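Local coordinates for protein Lysine/ornithine decarboxylase (Selenomonas ruminantium, PDB 5GJP) that decarboxylates both L-lysine and L-ornithine with similar efficiency, yielding cadaverine and putrescine, with pyridoxal 5'-phosphate as cofactor, at residues Lys12-Arg17 against Glu372-Tyr377; Ala49-Pro54 against Gly350-Val355; Gly288-Phe293 against Ser356-Asn361. All coordinates share one frame; numbering follows the deposited sequence.

Contact 1: residues Lys12-Arg17 against Glu372-Tyr377; sequences KTLAKR and EDQPEY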
loop_
_atom_site.group_PDB
_atom_site.type_symbol
_atom_site.label_atom_id
_atom_site.label_comp_id
_atom_site.label_asym_id
_atom_site.label_seq_id
_atom_site.Cartn_x
_atom_site.Cartn_y
_atom_site.Cartn_z
ATOM N N LYS A 12 -6.083 -27.511 -4.588
ATOM C CA LYS A 12 -7.098 -28.144 -3.718
ATOM C C LYS A 12 -6.439 -28.596 -2.438
ATOM O O LYS A 12 -6.853 -28.208 -1.358
ATOM C CB LYS A 12 -7.770 -29.376 -4.354
ATOM C CG LYS A 12 -8.367 -29.223 -5.747
ATOM C CD LYS A 12 -9.561 -28.290 -5.812
ATOM C CE LYS A 12 -10.480 -28.700 -6.959
ATOM N NZ LYS A 12 -11.745 -27.915 -7.001
ATOM N N THR A 13 -5.381 -29.387 -2.556
ATOM C CA THR A 13 -4.708 -29.883 -1.356
ATOM C C THR A 13 -4.125 -28.771 -0.499
ATOM O O THR A 13 -4.304 -28.784 0.702
ATOM C CB THR A 13 -3.621 -30.924 -1.665
ATOM O OG1 THR A 13 -2.754 -30.430 -2.695
ATOM C CG2 THR A 13 -4.254 -32.223 -2.096
ATOM N N LEU A 14 -3.454 -27.801 -1.102
ATOM C CA LEU A 14 -2.884 -26.684 -0.326
ATOM C C LEU A 14 -3.975 -25.920 0.441
ATOM O O LEU A 14 -3.871 -25.739 1.669
ATOM C CB LEU A 14 -2.117 -25.733 -1.236
ATOM C CG LEU A 14 -0.831 -26.311 -1.860
ATOM C CD1 LEU A 14 -0.377 -25.500 -3.072
ATOM C CD2 LEU A 14 0.264 -26.407 -0.826
ATOM N N ALA A 15 -5.041 -25.549 -0.275
ATOM C CA ALA A 15 -6.181 -24.855 0.309
ATOM C C ALA A 15 -6.956 -25.638 1.396
ATOM O O ALA A 15 -7.698 -25.016 2.175
ATOM C CB ALA A 15 -7.136 -24.432 -0.782
ATOM N N LYS A 16 -6.809 -26.970 1.442
ATOM C CA LYS A 16 -7.361 -27.772 2.542
ATOM C C LYS A 16 -6.654 -27.478 3.864
ATOM O O LYS A 16 -7.265 -27.558 4.921
ATOM C CB LYS A 16 -7.295 -29.285 2.246
ATOM C CG LYS A 16 -8.485 -29.869 1.487
ATOM C CD LYS A 16 -9.782 -29.847 2.294
ATOM C CE LYS A 16 -9.684 -30.649 3.589
ATOM N NZ LYS A 16 -11.025 -30.930 4.174
ATOM N N ARG A 17 -5.371 -27.140 3.790
ATOM C CA ARG A 17 -4.525 -26.918 4.960
ATOM C C ARG A 17 -4.315 -25.451 5.335
ATOM O O ARG A 17 -4.168 -25.123 6.508
ATOM C CB ARG A 17 -3.155 -27.551 4.713
ATOM C CG ARG A 17 -3.016 -28.939 5.295
ATOM C CD ARG A 17 -2.260 -29.863 4.369
ATOM N NE ARG A 17 -1.043 -29.246 3.834
ATOM C CZ ARG A 17 -0.637 -29.317 2.564
ATOM N NH1 ARG A 17 -1.351 -29.969 1.628
ATOM N NH2 ARG A 17 0.489 -28.700 2.213
ATOM N N GLU A 372 8.821 -25.942 -1.628
ATOM C CA GLU A 372 9.706 -27.061 -1.459
ATOM C C GLU A 372 9.600 -27.690 -0.091
ATOM O O GLU A 372 9.980 -28.841 0.073
ATOM C CB GLU A 372 11.137 -26.661 -1.752
ATOM C CG GLU A 372 11.422 -26.453 -3.242
ATOM C CD GLU A 372 10.918 -25.134 -3.797
ATOM O OE1 GLU A 372 10.454 -24.276 -3.005
ATOM O OE2 GLU A 372 10.978 -24.949 -5.039
ATOM N N ASP A 373 9.062 -26.973 0.888
ATOM C CA ASP A 373 8.750 -27.578 2.178
ATOM C C ASP A 373 7.410 -28.340 2.218
ATOM O O ASP A 373 7.067 -28.884 3.261
ATOM C CB ASP A 373 8.788 -26.516 3.290
ATOM C CG ASP A 373 10.187 -25.967 3.539
ATOM O OD1 ASP A 373 11.184 -26.578 3.113
ATOM O OD2 ASP A 373 10.298 -24.904 4.178
ATOM N N GLN A 374 6.668 -28.419 1.114
ATOM C CA GLN A 374 5.316 -29.021 1.117
ATOM C C GLN A 374 5.283 -30.409 0.473
ATOM O O GLN A 374 6.097 -30.691 -0.395
ATOM C CB GLN A 374 4.354 -28.129 0.325
ATOM C CG GLN A 374 4.327 -26.675 0.758
ATOM C CD GLN A 374 3.889 -26.505 2.199
ATOM O OE1 GLN A 374 2.846 -27.011 2.606
ATOM N NE2 GLN A 374 4.678 -25.787 2.970
ATOM N N PRO A 375 4.310 -31.256 0.856
ATOM C CA PRO A 375 4.159 -32.601 0.255
ATOM C C PRO A 375 3.810 -32.611 -1.244
ATOM O O PRO A 375 4.203 -33.537 -1.970
ATOM C CB PRO A 375 3.022 -33.232 1.063
ATOM C CG PRO A 375 2.304 -32.102 1.729
ATOM C CD PRO A 375 3.336 -31.034 1.944
ATOM N N GLU A 376 3.100 -31.582 -1.699
ATOM C CA GLU A 376 2.884 -31.386 -3.130
ATOM C C GLU A 376 4.202 -31.372 -3.926
ATOM O O GLU A 376 4.269 -31.900 -5.040
ATOM C CB GLU A 376 2.070 -30.133 -3.391
ATOM C CG GLU A 376 0.602 -30.244 -2.974
ATOM C CD GLU A 376 0.346 -29.962 -1.481
ATOM O OE1 GLU A 376 1.320 -29.767 -0.705
ATOM O OE2 GLU A 376 -0.839 -29.939 -1.061
ATOM N N TYR A 377 5.246 -30.808 -3.349
ATOM C CA TYR A 377 6.553 -30.818 -3.974
ATOM C C TYR A 377 7.165 -32.220 -3.923
ATOM O O TYR A 377 7.737 -32.666 -4.903
ATOM C CB TYR A 377 7.484 -29.829 -3.286
ATOM C CG TYR A 377 8.876 -29.836 -3.831
ATOM C CD1 TYR A 377 9.163 -29.248 -5.075
ATOM C CD2 TYR A 377 9.930 -30.402 -3.107
ATOM C CE1 TYR A 377 10.460 -29.240 -5.585
ATOM C CE2 TYR A 377 11.221 -30.410 -3.619
ATOM C CZ TYR A 377 11.472 -29.825 -4.855
ATOM O OH TYR A 377 12.740 -29.807 -5.349
#

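Contact 2: residues Ala49-Pro54 against Gly350-Val355; sequences AMKANP and GSYTSV. With PLP (pyridoxal-5'-phosphate), chain C; N2P (pentane-1,5-diamine), chain B.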
loop_
_atom_site.group_PDB
_atom_site.type_symbol
_atom_site.label_atom_id
_atom_site.label_comp_id
_atom_site.label_asym_id
_atom_site.label_seq_id
_atom_site.Cartn_x
_atom_site.Cartn_y
_atom_site.Cartn_z
ATOM N N ALA A 49 18.102 -6.941 -6.615
ATOM C CA ALA A 49 17.326 -5.788 -6.170
ATOM C C ALA A 49 16.175 -6.300 -5.303
ATOM O O ALA A 49 15.071 -6.576 -5.753
ATOM C CB ALA A 49 16.838 -4.973 -7.346
ATOM N N MET A 50 16.451 -6.408 -4.025
ATOM C CA MET A 50 15.581 -7.096 -3.115
ATOM C C MET A 50 14.275 -6.373 -2.885
ATOM O O MET A 50 13.373 -6.917 -2.309
ATOM C CB MET A 50 16.291 -7.420 -1.815
ATOM C CG MET A 50 16.892 -6.243 -1.107
ATOM S SD MET A 50 17.606 -6.783 0.430
ATOM C CE MET A 50 16.158 -7.106 1.400
ATOM N N LYS A 51 14.165 -5.159 -3.383
ATOM C CA LYS A 51 12.959 -4.386 -3.202
ATOM C C LYS A 51 11.776 -5.090 -3.849
ATOM O O LYS A 51 10.663 -4.946 -3.412
ATOM C CB LYS A 51 13.133 -2.964 -3.716
ATOM C CG LYS A 51 12.895 -2.787 -5.191
ATOM C CD LYS A 51 14.089 -2.151 -5.864
ATOM C CE LYS A 51 14.545 -0.915 -5.117
ATOM N NZ LYS A 51 16.023 -0.857 -5.015
ATOM N N ALA A 52 12.035 -5.824 -4.916
ATOM C CA ALA A 52 11.019 -6.628 -5.573
ATOM C C ALA A 52 10.418 -7.760 -4.747
ATOM O O ALA A 52 9.227 -7.983 -4.780
ATOM C CB ALA A 52 11.590 -7.205 -6.843
ATOM N N ASN A 53 11.249 -8.513 -4.054
ATOM C CA ASN A 53 10.769 -9.538 -3.153
ATOM C C ASN A 53 11.783 -9.846 -2.094
ATOM O O ASN A 53 12.804 -10.430 -2.385
ATOM C CB ASN A 53 10.429 -10.810 -3.902
ATOM C CG ASN A 53 9.462 -11.678 -3.149
ATOM O OD1 ASN A 53 8.647 -12.354 -3.732
ATOM N ND2 ASN A 53 9.556 -11.656 -1.851
ATOM N N PRO A 54 11.483 -9.551 -0.847
ATOM C CA PRO A 54 12.450 -9.693 0.242
ATOM C C PRO A 54 12.268 -10.950 1.108
ATOM O O PRO A 54 12.670 -10.962 2.255
ATOM C CB PRO A 54 12.214 -8.435 1.057
ATOM C CG PRO A 54 10.777 -8.174 0.868
ATOM C CD PRO A 54 10.508 -8.498 -0.560
ATOM N N GLY A 350 5.429 -12.941 -8.154
ATOM C CA GLY A 350 6.539 -12.757 -7.199
ATOM C C GLY A 350 7.184 -11.383 -7.004
ATOM O O GLY A 350 8.057 -11.254 -6.171
ATOM N N SER A 351 6.784 -10.361 -7.756
ATOM C CA SER A 351 7.530 -9.099 -7.790
ATOM C C SER A 351 6.591 -7.948 -7.697
ATOM O O SER A 351 5.589 -7.894 -8.439
ATOM C CB SER A 351 8.346 -8.993 -9.055
ATOM O OG SER A 351 9.341 -10.007 -9.077
ATOM N N TYR A 352 6.887 -7.039 -6.764
ATOM C CA TYR A 352 6.116 -5.792 -6.601
ATOM C C TYR A 352 4.664 -6.117 -6.316
ATOM O O TYR A 352 3.739 -5.414 -6.746
ATOM C CB TYR A 352 6.303 -4.874 -7.828
ATOM C CG TYR A 352 7.772 -4.570 -8.078
ATOM C CD1 TYR A 352 8.511 -3.826 -7.162
ATOM C CD2 TYR A 352 8.421 -5.059 -9.165
ATOM C CE1 TYR A 352 9.854 -3.545 -7.346
ATOM C CE2 TYR A 352 9.754 -4.798 -9.364
ATOM C CZ TYR A 352 10.465 -4.039 -8.456
ATOM O OH TYR A 352 11.803 -3.767 -8.677
ATOM N N THR A 353 4.475 -7.176 -5.549
ATOM C CA THR A 353 3.152 -7.623 -5.164
ATOM C C THR A 353 3.024 -7.519 -3.662
ATOM O O THR A 353 2.577 -6.494 -3.173
ATOM C CB THR A 353 2.912 -9.041 -5.625
ATOM O OG1 THR A 353 4.100 -9.799 -5.369
ATOM C CG2 THR A 353 2.595 -9.026 -7.102
ATOM N N SER A 354 3.472 -8.535 -2.938
ATOM C CA SER A 354 3.371 -8.546 -1.465
ATOM C C SER A 354 4.166 -7.405 -0.799
ATOM O O SER A 354 3.785 -6.932 0.261
ATOM C CB SER A 354 3.842 -9.881 -0.935
ATOM O OG SER A 354 5.196 -10.008 -1.304
ATOM N N VAL A 355 5.218 -6.929 -1.442
ATOM C CA VAL A 355 5.960 -5.764 -0.954
ATOM C C VAL A 355 5.202 -4.477 -0.895
ATOM O O VAL A 355 5.657 -3.587 -0.165
ATOM C CB VAL A 355 7.281 -5.490 -1.733
ATOM C CG1 VAL A 355 8.205 -6.668 -1.576
ATOM C CG2 VAL A 355 7.087 -5.235 -3.208
HETATM N N1 PLP C . 17.994 -1.408 -9.657
HETATM C C2 PLP C . 17.712 -0.274 -9.001
HETATM C C2A PLP C . 18.789 0.697 -8.632
HETATM C C3 PLP C . 16.333 0.028 -8.630
HETATM O O3 PLP C . 16.069 1.174 -7.984
HETATM C C4 PLP C . 15.283 -0.933 -8.998
HETATM C C4A PLP C . 13.865 -0.694 -8.659
HETATM O O4A PLP C . 13.144 -0.101 -9.429
HETATM C C5 PLP C . 15.724 -2.141 -9.724
HETATM C C6 PLP C . 17.065 -2.302 -9.999
HETATM C C5A PLP C . 14.746 -3.202 -10.139
HETATM O O4P PLP C . 14.397 -3.145 -11.506
HETATM P P PLP C . 13.433 -4.236 -12.117
HETATM O O1P PLP C . 12.587 -3.542 -13.117
HETATM O O2P PLP C . 14.371 -5.206 -12.702
HETATM O O3P PLP C . 12.679 -4.736 -10.964
HETATM C C1 N2P B . 6.022 -0.730 -7.420
HETATM C C2 N2P B . 6.386 -0.987 -8.906
HETATM C C3 N2P B . 7.662 -0.321 -9.422
HETATM C C4 N2P B . 8.442 -1.161 -10.421
HETATM N NE2 N2P B . 4.963 -1.673 -6.912
HETATM C C5 N2P B . 9.955 -0.982 -10.266
HETATM N N1 N2P B . 10.459 0.420 -10.159
HETATM O O HOH W 1 6.387 -8.684 -3.985
#

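Contact 3: residues Gly288-Phe293 against Ser356-Asn361; sequences GIYGCF and SATRFN. With N2P (pentane-1,5-diamine), chain D.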
loop_
_atom_site.group_PDB
_atom_site.type_symbol
_atom_site.label_atom_id
_atom_site.label_comp_id
_atom_site.label_asym_id
_atom_site.label_seq_id
_atom_site.Cartn_x
_atom_site.Cartn_y
_atom_site.Cartn_z
ATOM N N GLY A 288 -7.003 -8.536 -2.621
ATOM C CA GLY A 288 -7.460 -7.316 -3.249
ATOM C C GLY A 288 -6.405 -6.275 -3.554
ATOM O O GLY A 288 -5.223 -6.517 -3.416
ATOM N N ILE A 289 -6.855 -5.125 -4.023
ATOM C CA ILE A 289 -5.981 -4.068 -4.452
ATOM C C ILE A 289 -5.152 -3.458 -3.310
ATOM O O ILE A 289 -4.210 -2.720 -3.566
ATOM C CB ILE A 289 -6.813 -2.961 -5.177
ATOM C CG1 ILE A 289 -5.991 -2.275 -6.288
ATOM C CG2 ILE A 289 -7.434 -1.958 -4.179
ATOM C CD1 ILE A 289 -6.819 -1.877 -7.498
ATOM N N TYR A 290 -5.556 -3.721 -2.081
ATOM C CA TYR A 290 -4.822 -3.244 -0.939
ATOM C C TYR A 290 -3.841 -4.293 -0.460
ATOM O O TYR A 290 -3.080 -4.059 0.442
ATOM C CB TYR A 290 -5.768 -2.841 0.169
ATOM C CG TYR A 290 -6.432 -1.513 -0.036
ATOM C CD1 TYR A 290 -5.754 -0.340 0.183
ATOM C CD2 TYR A 290 -7.754 -1.438 -0.431
ATOM C CE1 TYR A 290 -6.373 0.874 0.011
ATOM C CE2 TYR A 290 -8.377 -0.231 -0.605
ATOM C CZ TYR A 290 -7.681 0.919 -0.385
ATOM O OH TYR A 290 -8.306 2.120 -0.565
ATOM N N GLY A 291 -3.844 -5.452 -1.091
ATOM C CA GLY A 291 -2.885 -6.477 -0.755
ATOM C C GLY A 291 -1.961 -6.742 -1.916
ATOM O O GLY A 291 -1.283 -5.855 -2.384
ATOM N N CYS A 292 -1.959 -7.971 -2.393
ATOM C CA CYS A 292 -1.132 -8.370 -3.521
ATOM C C CYS A 292 -1.421 -7.700 -4.857
ATOM O O CYS A 292 -0.508 -7.457 -5.625
ATOM C CB CYS A 292 -1.134 -9.875 -3.669
ATOM S SG CYS A 292 -0.030 -10.616 -2.484
ATOM N N PHE A 293 -2.687 -7.452 -5.151
ATOM C CA PHE A 293 -3.061 -6.762 -6.377
ATOM C C PHE A 293 -2.752 -5.255 -6.342
ATOM O O PHE A 293 -3.143 -4.543 -7.260
ATOM C CB PHE A 293 -4.530 -6.965 -6.700
ATOM C CG PHE A 293 -4.868 -8.360 -7.107
ATOM C CD1 PHE A 293 -4.652 -8.776 -8.425
ATOM C CD2 PHE A 293 -5.442 -9.243 -6.204
ATOM C CE1 PHE A 293 -4.987 -10.063 -8.822
ATOM C CE2 PHE A 293 -5.765 -10.538 -6.582
ATOM C CZ PHE A 293 -5.560 -10.935 -7.902
ATOM N N SER A 356 4.099 -4.337 -1.667
ATOM C CA SER A 356 3.168 -3.200 -1.466
ATOM C C SER A 356 1.792 -3.536 -0.795
ATOM O O SER A 356 0.928 -2.654 -0.672
ATOM C CB SER A 356 3.001 -2.351 -2.747
ATOM O OG SER A 356 2.678 -3.107 -3.898
ATOM N N ALA A 357 1.630 -4.759 -0.285
ATOM C CA ALA A 357 0.423 -5.128 0.484
ATOM C C ALA A 357 0.346 -4.351 1.797
ATOM O O ALA A 357 1.366 -3.912 2.354
ATOM C CB ALA A 357 0.363 -6.642 0.743
ATOM N N THR A 358 -0.892 -4.193 2.272
ATOM C CA THR A 358 -1.208 -3.437 3.469
ATOM C C THR A 358 -2.154 -4.241 4.350
ATOM O O THR A 358 -2.620 -5.312 3.960
ATOM C CB THR A 358 -1.915 -2.116 3.105
ATOM O OG1 THR A 358 -3.222 -2.407 2.628
ATOM C CG2 THR A 358 -1.185 -1.329 2.011
ATOM N N ARG A 359 -2.459 -3.700 5.525
ATOM C CA ARG A 359 -3.487 -4.244 6.424
ATOM C C ARG A 359 -4.708 -3.348 6.454
ATOM O O ARG A 359 -5.458 -3.304 7.449
ATOM C CB ARG A 359 -2.928 -4.503 7.857
ATOM C CG ARG A 359 -1.821 -5.567 7.861
ATOM C CD ARG A 359 -1.659 -6.271 9.163
ATOM N NE ARG A 359 -2.946 -6.763 9.622
ATOM C CZ ARG A 359 -3.289 -6.956 10.904
ATOM N NH1 ARG A 359 -2.420 -6.754 11.888
ATOM N NH2 ARG A 359 -4.516 -7.351 11.212
ATOM N N PHE A 360 -4.935 -2.657 5.337
ATOM C CA PHE A 360 -6.161 -1.890 5.166
ATOM C C PHE A 360 -7.380 -2.758 5.497
ATOM O O PHE A 360 -7.411 -3.943 5.157
ATOM C CB PHE A 360 -6.254 -1.349 3.738
ATOM C CG PHE A 360 -7.282 -0.285 3.586
ATOM C CD1 PHE A 360 -7.097 0.947 4.200
ATOM C CD2 PHE A 360 -8.441 -0.515 2.876
ATOM C CE1 PHE A 360 -8.057 1.935 4.074
ATOM C CE2 PHE A 360 -9.394 0.459 2.741
ATOM C CZ PHE A 360 -9.216 1.691 3.348
ATOM N N ASN A 361 -8.370 -2.167 6.154
ATOM C CA ASN A 361 -9.581 -2.879 6.652
ATOM C C ASN A 361 -9.270 -3.958 7.709
ATOM O O ASN A 361 -10.086 -4.827 7.959
ATOM C CB ASN A 361 -10.424 -3.492 5.494
ATOM C CG ASN A 361 -11.313 -2.486 4.805
ATOM O OD1 ASN A 361 -10.971 -1.331 4.663
ATOM N ND2 ASN A 361 -12.466 -2.928 4.379
HETATM C C1 N2P D . -8.507 4.354 0.736
HETATM C C2 N2P D . -9.498 5.528 0.529
HETATM C C3 N2P D . -10.984 5.168 0.483
HETATM C C4 N2P D . -11.896 6.200 1.127
HETATM N NE2 N2P D . -7.122 4.823 1.101
HETATM C C5 N2P D . -13.087 5.551 1.838
HETATM N N1 N2P D . -13.832 4.502 1.080
#

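Contact 1: residues Lys12-Arg17 against Glu372-Tyr377
Helix 8-17 meets the start of the C-terminal helix 375-387 through a buried carboxylate, that of Glu376, which Arg17 and Thr13 hold together. Arg17 presents its guanidinium end-on and bridges both carboxylate oxygens: NH1 lies 2.7 Å from Glu376 OE2 along a nearly straight bond of 166°, and the longer second arm runs from NH2 to Glu376 OE1 at 3.2 Å. Each oxygen accepts on its syn lone pair, close to the guanidinium plane. The anti lone pair of Glu376 OE2 takes the hydroxyl of Thr13, OG1 to OE2 2.6 Å, so this oxygen has two donors; Thr13 OG1 is also hydrogen-bonded with Lys9 O and Glu10 O of its own helix. The two helices are joined in sequence to neighbouring strands of the mixed β-sheet: helix 8-17 precedes strand 22-25, helix 375-387 follows strand 368-370, and these strands pair in parallel. Gln374, at the N-cap position of the second helix, adds a weak bond from Arg17 NH2 to its OE1 (2.9 Å), its amide almost coplanar with the guanidinium. Pro375 brings CG over one face of the guanidinium, 3.9 Å from Arg17 NH2. Over one face of the carboxylate, Leu14 CD2 comes within 3.5 Å of Glu376 OE1, giving it an apolar flank. A bend at chi2 (84°) turns the Glu376 carboxylate toward these donors.

Contact 2: residues Ala49-Pro54 against Gly350-Val355
Tyr352 and Ala52 join the two loops by backbone and ring alike, at the cofactor site of the barrel. Among the polar links, Tyr352 N donates to Ala52 O at 3.2 Å, nearly straight (169°), in the carbonyl plane and on a lone pair. The same oxygen accepts a second bond from a water, which in turn accepts from Thr353 N (2.9 Å) and so ties the loop 350-355 to Ala52. At the other end of the tyrosine, the hydroxyl donates a hydrogen bond to the phosphate oxygen O3P of pyridoxal phosphate, OH to O3P 2.6 Å, with O3P at the ring edge, in its plane.

The ring contacts are two-sided. Ala52 CA lies over one face, 4.0 Å from the centroid of the Tyr352 ring, a CH-pi contact; over the opposite face runs the pentane-1,5-diamine product, its C5 3.6 Å from Tyr352 CZ. Lys51 CG comes to the ring edge, 3.8 Å from Tyr352 OH. Lys51, by similarity the Schiff-base lysine, is bent at three torsions beyond chi1, and its NZ stands 4.2 Å from PLP C4A, which is modelled as a separate aldehyde. Val355 sets its CG1 methyl against the carbonyl of Lys51, 3.5 Å from O.

Phe360 of the second subunit packs on Tyr352 and Val355. Segment 49-54 leaves barrel strand 44-49 for helix 56-65, with helix 74-82 against Met50 and Lys51; segment 350-355 comes from β-domain strand 343-346, with helix 258-261 beside Tyr352.

Contact 3: residues Gly288-Phe293 against Ser356-Asn361
Tyr290 and Phe360 leave their backbones on different rotamers: CG of Tyr290 stands beside its own N, opposite the carbonyl carbon, whereas CG of Phe360 extends opposite its N (chi1 -165°), which swings the ring back over the tyrosine. The two rings stack face to face, centroids 4.0 Å apart and planes 22° from parallel. Phe360 CD2 sits above the centre of the Tyr290 ring, and CZ of Tyr290 lies over the rim of the phenylalanine, as in an offset stack; Tyr290 CE2 and Phe360 CD2 are 3.5 Å apart.

The backbone of the same tyrosine is gripped by Thr358. Tyr290 O accepts from Thr358 N at 2.9 Å, almost in line with the carbonyl, and from Thr358 OG1 at 2.7 Å, tilted out of the carbonyl plane. That hydroxyl also accepts from Phe360 N (3.2 Å, 163°), an ST turn, consistent with its fixing the backbone from which the phenylalanine ring leaves. Next to it, Ala357 CA makes a CH...O contact with Gly291 O at 3.4 Å, and Ala357 CB packs on the glycine backbone. With a leucine in place of Tyr290, Phe360 would probably lose the flat surface that steadies its ring, and Asp324 the hydroxyl it bonds.

A pentane-1,5-diamine molecule is modelled near the pair, its exact placement doubtful. Tyr298 of the second subunit stacks on Tyr290, so this aromatic cluster crosses the dimer interface. Segment 288-293, starting with the type I turn Gly288-Gly291, links strand 282-285 to helix 295-298, on which Ile289 packs, while Phe293 reaches strand 328-335; segment 356-361 belongs to the loop between strands 343-346 and 368-370.

How the contacts relate
Contacts 2 and 3 share one continuous piece of chain, 350-361, and their centres are 14 Å apart; they touch where Thr353 CB meets Cys292 O at 3.8 Å. Contact 2 forms one side of the cofactor and diamine site, whereas Phe360 of contact 3, whose side chain is about 6 Å from that of Cys323, by similarity the proton donor shared across the dimer, packs on Val355 of the second subunit. Each active site thus probably includes contact 2 of one chain and contact 3 of the other. Contact 1 lies apart, its centre 23 and 24 Å from theirs and its nearest atoms about 12 and 15 Å away; along the chain it encloses both.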